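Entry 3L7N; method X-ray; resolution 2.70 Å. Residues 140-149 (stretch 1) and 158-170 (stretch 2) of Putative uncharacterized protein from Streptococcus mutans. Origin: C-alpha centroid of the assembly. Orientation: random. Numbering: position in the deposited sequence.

Stretch 1 140-149: GHWHGDMPGL
Stretch 2 158-170: ISQGCPRQIIKFG

Stretch 1 enters as a strand at Gly 140, turns a corner at Gly 144 (phi/psi -124/-20), regains extended geometry at Asp 145 and Met 146, and leaves as loop through Leu 149. Stretch 2 is loop until Ile 166, where a strand begins. Met 146 to Leu 149 and Arg 164 to Ile 167 head roughly the same way but splay apart: Met 146 CA lies 6.7 Å from Arg 164 CA, and Leu 149 CA lies 8.2 Å from Ile 167 CA. No backbone-to-backbone hydrogen bond links them; the contact is made largely by side chains, and buries 584 Å² summed over both sides.

The central bump is Arg 164 (phi/psi -137/76), nearly straight beyond chi1, with chi1 to chi3 m, t, t and chi4 -172°. Its guanidinium slots between two side chains. Leu 149 CB covers one face, 3.6 Å from Arg 164 CZ, while Met 146 CE lies over the opposite face and approaches Arg 164 CD to 3.9 Å. The edge of this flat group remains free for polar contact, and there Arg 164 NH1 donates to Pro 147 O at 2.9 Å with an N-H...O angle of 157°, the one hydrogen bond between the stretches. Leu 149 N is 3.4 Å from Arg 164 NH1, but both are donors and do not bond.

Met 146 (p, t, t; phi/psi -154/170) extends along the partner loop. Met 146 CB meets Cys 162 SG at 3.9 Å, and Met 146 SD reaches Pro 163 CD at 3.8 Å, so successive parts of one side chain follow successive residues. Farther along, Ile 167 (m, t; phi/psi -139/138) points toward stretch 1: Ile 167 CD1 touches Pro 147 CG at 3.6 Å, and Ile 167 CG2 meets Leu 149 CD1 at 3.8 Å. Leu 149 is t, p. Gly 148 (phi/psi -44/142) adds no side chain here; Gly 148 O approaches Phe 169 CZ at 4.0 Å, at the ring edge.

At the other end, two imidazoles reach the loop with their edges. His 143 (chi1 68°, chi2 -63°) brings NE2 to 3.7 Å from Cys 162 CB, at its ring edge; Cys 162 (t) places SG 4.8 Å from the His 143 ring centroid, obliquely. His 141 (chi1 -63°, chi2 84°) sets CD2 3.5 Å from Gln 165 NE2, again edge-on. Gln 165 (m, m, chi3 -6°) leaves its backbone sideways, yet its folded side chain carries the amide to both histidines. That amide is anchored within its own stretch: Gln 165 NE2 donates to Ser 159 OG at 3.0 Å and 162°. Ser 159 N also donates to Cys 162 O at 2.8 Å, tying the loop together.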

# COMPACT_ATOMS: atom_id res chain seq x y z
N GLY A 140 3.60 6.05 -7.83
CA GLY A 140 3.99 4.71 -8.32
C GLY A 140 2.84 3.70 -8.35
O GLY A 140 1.88 3.84 -7.62
N HIS A 141 2.95 2.68 -9.18
CA HIS A 141 1.92 1.66 -9.29
C HIS A 141 2.58 0.39 -9.56
O HIS A 141 3.54 0.35 -10.34
CB HIS A 141 0.93 1.97 -10.46
CG HIS A 141 0.18 3.22 -10.28
ND1 HIS A 141 0.69 4.45 -10.64
CD2 HIS A 141 -1.00 3.47 -9.68
CE1 HIS A 141 -0.14 5.40 -10.25
NE2 HIS A 141 -1.18 4.83 -9.67
N TRP A 142 2.06 -0.70 -8.96
CA TRP A 142 2.51 -2.05 -9.32
C TRP A 142 1.47 -3.16 -9.01
O TRP A 142 1.76 -4.05 -8.23
CB TRP A 142 3.83 -2.37 -8.63
CG TRP A 142 4.67 -3.29 -9.42
CD1 TRP A 142 4.43 -4.62 -9.67
CD2 TRP A 142 5.92 -2.97 -10.09
NE1 TRP A 142 5.44 -5.14 -10.49
CE2 TRP A 142 6.36 -4.15 -10.75
CE3 TRP A 142 6.70 -1.81 -10.18
CZ2 TRP A 142 7.56 -4.20 -11.46
CZ3 TRP A 142 7.86 -1.85 -10.92
CH2 TRP A 142 8.29 -3.05 -11.55
N HIS A 143 0.33 -3.17 -9.71
CA HIS A 143 -0.74 -4.14 -9.38
C HIS A 143 -1.47 -4.71 -10.53
O HIS A 143 -1.42 -4.21 -11.62
CB HIS A 143 -1.74 -3.53 -8.48
CG HIS A 143 -2.53 -2.45 -9.12
ND1 HIS A 143 -1.96 -1.29 -9.59
CD2 HIS A 143 -3.85 -2.35 -9.38
CE1 HIS A 143 -2.89 -0.50 -10.08
NE2 HIS A 143 -4.06 -1.12 -9.96
N GLY A 144 -2.21 -5.76 -10.25
CA GLY A 144 -3.14 -6.34 -11.17
C GLY A 144 -4.51 -6.38 -10.55
O GLY A 144 -5.51 -6.45 -11.27
N ASP A 145 -4.56 -6.29 -9.21
CA ASP A 145 -5.82 -6.32 -8.46
C ASP A 145 -6.05 -4.99 -7.72
O ASP A 145 -5.27 -4.05 -7.86
CB ASP A 145 -5.81 -7.46 -7.48
CG ASP A 145 -5.94 -8.77 -8.14
OD1 ASP A 145 -6.23 -8.82 -9.34
OD2 ASP A 145 -5.72 -9.78 -7.46
N MET A 146 -7.18 -4.89 -7.01
CA MET A 146 -7.50 -3.71 -6.22
C MET A 146 -8.46 -4.09 -5.05
O MET A 146 -8.96 -5.21 -4.99
CB MET A 146 -8.16 -2.65 -7.10
CG MET A 146 -9.69 -2.99 -7.49
SD MET A 146 -10.50 -1.75 -8.58
CE MET A 146 -12.10 -2.47 -8.68
N PRO A 147 -8.69 -3.17 -4.13
CA PRO A 147 -9.43 -3.65 -2.94
C PRO A 147 -11.01 -3.63 -3.08
O PRO A 147 -11.58 -2.75 -3.76
CB PRO A 147 -8.96 -2.72 -1.83
CG PRO A 147 -8.29 -1.55 -2.52
CD PRO A 147 -7.79 -2.04 -3.81
N GLY A 148 -11.68 -4.61 -2.44
CA GLY A 148 -13.12 -4.49 -2.06
C GLY A 148 -13.49 -3.13 -1.46
O GLY A 148 -12.71 -2.53 -0.74
N LEU A 149 -14.68 -2.62 -1.79
CA LEU A 149 -15.17 -1.37 -1.14
C LEU A 149 -16.46 -1.63 -0.30
O LEU A 149 -17.55 -1.74 -0.85
CB LEU A 149 -15.40 -0.26 -2.17
CG LEU A 149 -15.71 1.10 -1.56
CD1 LEU A 149 -14.41 1.78 -1.09
CD2 LEU A 149 -16.51 2.03 -2.52
N ILE A 158 -8.53 8.12 -7.67
CA ILE A 158 -8.58 7.13 -8.76
C ILE A 158 -7.48 7.40 -9.71
O ILE A 158 -6.86 8.48 -9.69
CB ILE A 158 -9.93 7.17 -9.51
CG1 ILE A 158 -10.04 8.47 -10.38
CG2 ILE A 158 -11.07 7.12 -8.56
CD1 ILE A 158 -10.86 8.24 -11.71
N SER A 159 -7.16 6.41 -10.50
CA SER A 159 -6.34 6.63 -11.64
C SER A 159 -7.22 6.33 -12.91
O SER A 159 -8.41 5.90 -12.79
CB SER A 159 -5.14 5.69 -11.60
OG SER A 159 -5.52 4.33 -11.86
N GLN A 160 -6.64 6.52 -14.10
CA GLN A 160 -7.32 6.06 -15.34
C GLN A 160 -7.49 4.52 -15.40
O GLN A 160 -8.52 4.01 -15.89
CB GLN A 160 -6.60 6.61 -16.58
CG GLN A 160 -6.40 8.20 -16.54
CD GLN A 160 -7.78 8.95 -16.48
OE1 GLN A 160 -8.43 9.17 -17.54
NE2 GLN A 160 -8.29 9.21 -15.21
N GLY A 161 -6.49 3.79 -14.90
CA GLY A 161 -6.49 2.33 -14.99
C GLY A 161 -7.29 1.68 -13.88
O GLY A 161 -7.78 0.53 -14.04
N CYS A 162 -7.49 2.41 -12.76
CA CYS A 162 -8.05 1.78 -11.56
C CYS A 162 -8.78 2.78 -10.72
O CYS A 162 -8.26 3.85 -10.44
CB CYS A 162 -6.92 1.11 -10.73
SG CYS A 162 -7.34 0.60 -9.13
N PRO A 163 -10.06 2.44 -10.37
CA PRO A 163 -11.02 3.36 -9.71
C PRO A 163 -10.91 3.40 -8.17
O PRO A 163 -11.68 4.10 -7.51
CB PRO A 163 -12.37 2.80 -10.12
CG PRO A 163 -12.10 1.33 -10.43
CD PRO A 163 -10.71 1.22 -10.90
N ARG A 164 -9.93 2.70 -7.61
CA ARG A 164 -9.79 2.62 -6.16
C ARG A 164 -8.28 2.78 -5.69
O ARG A 164 -7.59 1.80 -5.41
CB ARG A 164 -10.37 1.27 -5.69
CG ARG A 164 -11.87 1.21 -5.74
CD ARG A 164 -12.37 -0.16 -5.59
NE ARG A 164 -13.79 -0.16 -5.76
CZ ARG A 164 -14.61 -1.20 -5.56
NH1 ARG A 164 -14.16 -2.37 -5.10
NH2 ARG A 164 -15.90 -1.04 -5.81
N GLN A 165 -7.76 3.99 -5.71
CA GLN A 165 -6.37 4.14 -5.49
C GLN A 165 -6.10 4.36 -4.02
O GLN A 165 -5.17 3.81 -3.48
CB GLN A 165 -5.78 5.29 -6.33
CG GLN A 165 -5.51 4.97 -7.74
CD GLN A 165 -4.61 3.76 -7.93
OE1 GLN A 165 -4.08 3.21 -6.98
NE2 GLN A 165 -4.44 3.33 -9.20
N ILE A 166 -6.92 5.19 -3.40
CA ILE A 166 -6.80 5.49 -2.01
C ILE A 166 -8.19 5.37 -1.43
O ILE A 166 -9.19 5.73 -2.10
CB ILE A 166 -6.37 6.85 -1.82
CG1 ILE A 166 -4.96 7.06 -2.38
CG2 ILE A 166 -6.42 7.21 -0.39
CD1 ILE A 166 -4.44 8.49 -2.17
N ILE A 167 -8.31 4.76 -0.22
CA ILE A 167 -9.64 4.46 0.38
C ILE A 167 -9.59 4.77 1.85
O ILE A 167 -8.59 4.51 2.49
CB ILE A 167 -10.04 3.00 0.17
CG1 ILE A 167 -10.16 2.67 -1.29
CG2 ILE A 167 -11.38 2.65 0.96
CD1 ILE A 167 -10.47 1.19 -1.52
N LYS A 168 -10.63 5.38 2.37
CA LYS A 168 -10.71 5.58 3.75
C LYS A 168 -11.74 4.67 4.27
O LYS A 168 -12.96 4.84 3.99
CB LYS A 168 -11.08 6.96 4.07
CG LYS A 168 -11.27 7.20 5.57
CD LYS A 168 -11.75 8.63 5.83
CE LYS A 168 -11.85 8.96 7.29
NZ LYS A 168 -11.22 10.38 7.53
N PHE A 169 -11.26 3.65 5.02
CA PHE A 169 -12.09 2.64 5.69
C PHE A 169 -12.58 3.11 7.05
O PHE A 169 -13.57 2.60 7.56
CB PHE A 169 -11.28 1.37 5.90
CG PHE A 169 -11.04 0.60 4.65
CD1 PHE A 169 -12.01 -0.26 4.15
CD2 PHE A 169 -9.84 0.74 3.96
CE1 PHE A 169 -11.80 -0.98 2.93
CE2 PHE A 169 -9.60 0.03 2.75
CZ PHE A 169 -10.59 -0.84 2.24
N GLY A 170 -11.83 4.00 7.67
CA GLY A 170 -12.12 4.38 9.03
C GLY A 170 -11.48 5.70 9.33
O GLY A 170 -10.80 6.25 8.47